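Local coordinates for protein putative primosome component (Streptococcus pyogenes serotype M3, PDB 2QGZ) that is a putative primosome component and helicase loader that probably binds ATP through a P-loop NTPase domain related to IstB, at residues 119-123 against 124-128; 112-115 against 116-120. All coordinates share one frame; numbering follows the deposited sequence.

Contact 1. Residues 119-123 against 124-128; sequences RHIHL and SDIDV. With PO4 (phosphate ion), chain C.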
loop_
_atom_site.group_PDB
_atom_site.type_symbol
_atom_site.label_atom_id
_atom_site.label_comp_id
_atom_site.label_asym_id
_atom_site.label_seq_id
_atom_site.Cartn_x
_atom_site.Cartn_y
_atom_site.Cartn_z
ATOM N N ARG A 119 -4.527 -12.045 2.424
ATOM C CA ARG A 119 -4.794 -11.929 3.848
ATOM C C ARG A 119 -4.043 -13.038 4.587
ATOM O O ARG A 119 -4.038 -13.095 5.816
ATOM C CB ARG A 119 -6.310 -12.037 4.065
ATOM C CG ARG A 119 -6.807 -11.846 5.487
ATOM C CD ARG A 119 -8.231 -11.270 5.483
ATOM N NE ARG A 119 -9.137 -12.059 4.659
ATOM C CZ ARG A 119 -10.115 -11.539 3.927
ATOM N NH1 ARG A 119 -10.313 -10.227 3.921
ATOM N NH2 ARG A 119 -10.882 -12.329 3.186
ATOM N N HIS A 120 -3.381 -13.907 3.822
ATOM C CA HIS A 120 -2.634 -15.019 4.405
ATOM C C HIS A 120 -1.175 -15.088 3.944
ATOM O O HIS A 120 -0.648 -16.178 3.702
ATOM C CB HIS A 120 -3.336 -16.348 4.081
ATOM C CG HIS A 120 -4.780 -16.378 4.478
ATOM N ND1 HIS A 120 -5.195 -16.299 5.792
ATOM C CD2 HIS A 120 -5.908 -16.456 3.732
ATOM C CE1 HIS A 120 -6.515 -16.327 5.836
ATOM N NE2 HIS A 120 -6.973 -16.421 4.599
ATOM N N ILE A 121 -0.519 -13.937 3.830
ATOM C CA ILE A 121 0.880 -13.905 3.408
ATOM C C ILE A 121 1.789 -13.561 4.578
ATOM O O ILE A 121 1.633 -12.513 5.202
ATOM C CB ILE A 121 1.095 -12.879 2.279
ATOM C CG1 ILE A 121 0.173 -13.221 1.105
ATOM C CG2 ILE A 121 2.542 -12.904 1.825
ATOM C CD1 ILE A 121 0.289 -12.289 -0.067
ATOM N N HIS A 122 2.738 -14.449 4.872
ATOM C CA HIS A 122 3.671 -14.243 5.981
ATOM C C HIS A 122 5.051 -13.761 5.520
ATOM O O HIS A 122 5.436 -13.928 4.360
ATOM C CB HIS A 122 3.868 -15.545 6.774
ATOM C CG HIS A 122 2.597 -16.190 7.242
ATOM N ND1 HIS A 122 1.659 -16.708 6.374
ATOM C CD2 HIS A 122 2.141 -16.457 8.489
ATOM C CE1 HIS A 122 0.683 -17.268 7.065
ATOM N NE2 HIS A 122 0.952 -17.131 8.351
ATOM N N LEU A 123 5.809 -13.185 6.448
ATOM C CA LEU A 123 7.152 -12.711 6.137
ATOM C C LEU A 123 8.019 -13.835 5.584
ATOM O O LEU A 123 8.896 -13.597 4.764
ATOM C CB LEU A 123 7.829 -12.149 7.389
ATOM C CG LEU A 123 7.270 -10.853 7.965
ATOM C CD1 LEU A 123 7.985 -10.563 9.269
ATOM C CD2 LEU A 123 7.443 -9.713 6.952
ATOM N N SER A 124 7.786 -15.055 6.052
ATOM C CA SER A 124 8.559 -16.210 5.600
ATOM C C SER A 124 8.336 -16.561 4.129
ATOM O O SER A 124 9.164 -17.243 3.523
ATOM C CB SER A 124 8.236 -17.427 6.474
ATOM O OG SER A 124 6.832 -17.597 6.624
ATOM N N ASP A 125 7.227 -16.099 3.553
ATOM C CA ASP A 125 6.924 -16.382 2.147
ATOM C C ASP A 125 7.625 -15.421 1.198
ATOM O O ASP A 125 7.553 -15.597 -0.017
ATOM C CB ASP A 125 5.411 -16.292 1.873
ATOM C CG ASP A 125 4.601 -17.312 2.663
ATOM O OD1 ASP A 125 4.955 -18.521 2.644
ATOM O OD2 ASP A 125 3.601 -16.900 3.295
ATOM N N ILE A 126 8.288 -14.405 1.746
ATOM C CA ILE A 126 8.973 -13.402 0.929
ATOM C C ILE A 126 10.431 -13.751 0.631
ATOM O O ILE A 126 11.212 -14.025 1.542
ATOM C CB ILE A 126 8.943 -12.011 1.622
ATOM C CG1 ILE A 126 7.502 -11.609 1.937
ATOM C CG2 ILE A 126 9.616 -10.983 0.745
ATOM C CD1 ILE A 126 6.533 -11.735 0.764
ATOM N N ASP A 127 10.800 -13.740 -0.644
ATOM C CA ASP A 127 12.177 -14.043 -1.017
ATOM C C ASP A 127 13.049 -12.809 -0.848
ATOM O O ASP A 127 12.710 -11.727 -1.331
ATOM C CB ASP A 127 12.277 -14.517 -2.477
ATOM C CG ASP A 127 11.785 -15.958 -2.676
ATOM O OD1 ASP A 127 12.090 -16.825 -1.829
ATOM O OD2 ASP A 127 11.111 -16.222 -3.691
ATOM N N VAL A 128 14.163 -12.980 -0.144
ATOM C CA VAL A 128 15.119 -11.908 0.084
ATOM C C VAL A 128 16.430 -12.414 -0.514
ATOM O O VAL A 128 17.367 -12.763 0.198
ATOM C CB VAL A 128 15.305 -11.617 1.596
ATOM C CG1 VAL A 128 16.110 -10.344 1.784
ATOM C CG2 VAL A 128 13.947 -11.491 2.279
HETATM P P PO4 C . 5.709 -17.096 9.582
HETATM O O1 PO4 C . 4.363 -16.802 10.215
HETATM O O2 PO4 C . 6.181 -15.872 8.846
HETATM O O3 PO4 C . 6.705 -17.456 10.648
HETATM O O4 PO4 C . 5.569 -18.263 8.628
#
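His122 and Asp125 are joined in both directions by hydrogen bonds. The amide of His122 donates to the carboxylate of Asp125, N to OD2 at 3.0 Å and fairly straight (162°), reaching that oxygen on its anti side; the return bond runs from Asp125 N to His122 O (2.9 Å). One residue further on, Ile126 N bonds to Leu123 O at 3.2 Å. With CG beside its own backbone N (chi1 -62°), Asp125 carries its carboxylate back over the turn, where it lies alongside the His122 imidazole with the two planes almost perpendicular. OD2 comes near the ring edge at ND1 (3.6 Å), but no bond forms there.

Apolar packing is slight: Ile121 CG2 lies 4.3 Å from Ile126 CD1, and both side chains rest on helix 165-179.

On the outer side a phosphate ion, probably from the crystallisation liquor, is held weakly by Ser124 N through O2 (3.3 Å); Ser124 OG also donates to O4, although the modelled length is doubtful.

A carboxylate that accepts the backbone amide three residues back thus braces a short 3-10 turn, in the loop joining edge strand 109-112 to helix 131-146 of the IstB-like P-loop NTPase domain.

Contact 2. Residues 112-115 against 116-120; sequences VSLP and KSYRH
A single short 3-10 segment, 116-119, starts directly after Pro115 in the loop that leaves edge strand 109-112 of the parallel sheet, and the contact is its first turn folding back on the residues before it. The opening backbone bond runs from Tyr118 N to Pro115 O at 3.2 Å and is close to straight (164°), although the donor stands above the carbonyl plane. Two more bonds of the same spacing continue the turn, Arg119 N to Lys116 O (3.1 Å) and His120 N to Ser117 O (3.0 Å).

The side chains of Leu114, Pro115 and Tyr118 pack together beside this bond. Tyr118 has CG beside its backbone N (chi1 -83°), which swings the phenol back toward the chain it has just left. The pyrrolidine of Pro115 meets it at the ring edge: CG sits 3.6 Å from both CD1 and CE1, near the ring plane, while CD is slightly farther off. Pro115 O lies at the same edge, in plane, so carbonyl and proline ring together border one side of the tyrosine. Leu114 approaches differently. Its CD2 methyl lies over one face of the ring, and its CB is 4.3 Å from Tyr118 CD1. The tyrosine is thus held at an edge by one residue and over a face by the residue before it.

Its hydroxyl is hydrogen-bonded to Ser166 OG, within a probable Walker A loop, and Tyr167 of helix 165-179 meets the ring edge to face. The Leu114 side chain that covers the ring also touches Leu186 and His188 of strand 184-188, while Val112 pairs with that strand through its backbone; the turn therefore bridges the sheet edge and the helix following the probable P-loop.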
loop_
_atom_site.group_PDB
_atom_site.type_symbol
_atom_site.label_atom_id
_atom_site.label_comp_id
_atom_site.label_asym_id
_atom_site.label_seq_id
_atom_site.Cartn_x
_atom_site.Cartn_y
_atom_site.Cartn_z
ATOM N N VAL A 112 -9.870 -4.918 -0.411
ATOM C CA VAL A 112 -10.781 -4.216 -1.293
ATOM C C VAL A 112 -10.387 -4.557 -2.718
ATOM O O VAL A 112 -9.390 -4.051 -3.239
ATOM C CB VAL A 112 -10.711 -2.682 -1.099
ATOM C CG1 VAL A 112 -11.551 -1.981 -2.170
ATOM C CG2 VAL A 112 -11.219 -2.305 0.293
ATOM N N SER A 113 -11.168 -5.443 -3.330
ATOM C CA SER A 113 -10.944 -5.880 -4.700
ATOM C C SER A 113 -9.620 -6.617 -4.890
ATOM O O SER A 113 -8.894 -6.376 -5.850
ATOM C CB SER A 113 -11.020 -4.679 -5.641
ATOM O OG SER A 113 -12.223 -3.963 -5.420
ATOM N N LEU A 114 -9.325 -7.521 -3.963
ATOM C CA LEU A 114 -8.112 -8.330 -4.011
ATOM C C LEU A 114 -8.459 -9.745 -3.543
ATOM O O LEU A 114 -9.259 -9.927 -2.622
ATOM C CB LEU A 114 -7.030 -7.728 -3.103
ATOM C CG LEU A 114 -6.351 -6.421 -3.548
ATOM C CD1 LEU A 114 -5.480 -5.874 -2.429
ATOM C CD2 LEU A 114 -5.510 -6.669 -4.789
ATOM N N PRO A 115 -7.873 -10.770 -4.180
ATOM C CA PRO A 115 -8.169 -12.149 -3.771
ATOM C C PRO A 115 -7.873 -12.404 -2.291
ATOM O O PRO A 115 -7.016 -11.751 -1.701
ATOM C CB PRO A 115 -7.294 -12.984 -4.707
ATOM C CG PRO A 115 -6.160 -12.054 -5.057
ATOM C CD PRO A 115 -6.875 -10.742 -5.262
ATOM N N LYS A 116 -8.590 -13.356 -1.702
ATOM C CA LYS A 116 -8.434 -13.700 -0.297
ATOM C C LYS A 116 -7.027 -14.102 0.134
ATOM O O LYS A 116 -6.687 -13.991 1.310
ATOM C CB LYS A 116 -9.417 -14.818 0.072
ATOM C CG LYS A 116 -10.885 -14.416 -0.102
ATOM C CD LYS A 116 -11.858 -15.542 0.260
ATOM C CE LYS A 116 -11.803 -15.897 1.747
ATOM N NZ LYS A 116 -12.672 -17.069 2.064
ATOM N N SER A 117 -6.205 -14.571 -0.798
ATOM C CA SER A 117 -4.853 -14.988 -0.438
ATOM C C SER A 117 -3.986 -13.864 0.138
ATOM O O SER A 117 -3.062 -14.134 0.896
ATOM C CB SER A 117 -4.149 -15.619 -1.637
ATOM O OG SER A 117 -4.096 -14.713 -2.719
ATOM N N TYR A 118 -4.293 -12.611 -0.199
ATOM C CA TYR A 118 -3.527 -11.465 0.307
ATOM C C TYR A 118 -3.687 -11.239 1.796
ATOM O O TYR A 118 -3.066 -10.347 2.362
ATOM C CB TYR A 118 -3.929 -10.174 -0.405
ATOM C CG TYR A 118 -3.256 -9.963 -1.729
ATOM C CD1 TYR A 118 -3.776 -10.517 -2.894
ATOM C CD2 TYR A 118 -2.086 -9.210 -1.821
ATOM C CE1 TYR A 118 -3.149 -10.324 -4.120
ATOM C CE2 TYR A 118 -1.457 -9.012 -3.035
ATOM C CZ TYR A 118 -1.990 -9.572 -4.181
ATOM O OH TYR A 118 -1.348 -9.398 -5.389
ATOM N N ARG A 119 -4.527 -12.045 2.424
ATOM C CA ARG A 119 -4.794 -11.929 3.848
ATOM C C ARG A 119 -4.043 -13.038 4.587
ATOM O O ARG A 119 -4.038 -13.095 5.816
ATOM C CB ARG A 119 -6.310 -12.037 4.065
ATOM C CG ARG A 119 -6.807 -11.846 5.487
ATOM C CD ARG A 119 -8.231 -11.270 5.483
ATOM N NE ARG A 119 -9.137 -12.059 4.659
ATOM C CZ ARG A 119 -10.115 -11.539 3.927
ATOM N NH1 ARG A 119 -10.313 -10.227 3.921
ATOM N NH2 ARG A 119 -10.882 -12.329 3.186
ATOM N N HIS A 120 -3.381 -13.907 3.822
ATOM C CA HIS A 120 -2.634 -15.019 4.405
ATOM C C HIS A 120 -1.175 -15.088 3.944
ATOM O O HIS A 120 -0.648 -16.178 3.702
ATOM C CB HIS A 120 -3.336 -16.348 4.081
ATOM C CG HIS A 120 -4.780 -16.378 4.478
ATOM N ND1 HIS A 120 -5.195 -16.299 5.792
ATOM C CD2 HIS A 120 -5.908 -16.456 3.732
ATOM C CE1 HIS A 120 -6.515 -16.327 5.836
ATOM N NE2 HIS A 120 -6.973 -16.421 4.599
#

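Running from the N terminus, the chain leaves edge strand 109-112 and enters contact 2, where the proline-led turn closes a local loop and leans toward the probable P-loop. Contact 1 takes up the same chain at Arg119 and His120, shared by both, and closes a second short turn before helix 131-146. The contacts neither nest nor cross: they follow in series, their centres about 13 Å apart, and touch through the shared residues alone. Together they lead the connection along helix 165-179, where Tyr118 and Ile121 both meet Tyr167, and on to helix 131-146, which Leu123 reaches through Phe137 and Leu141.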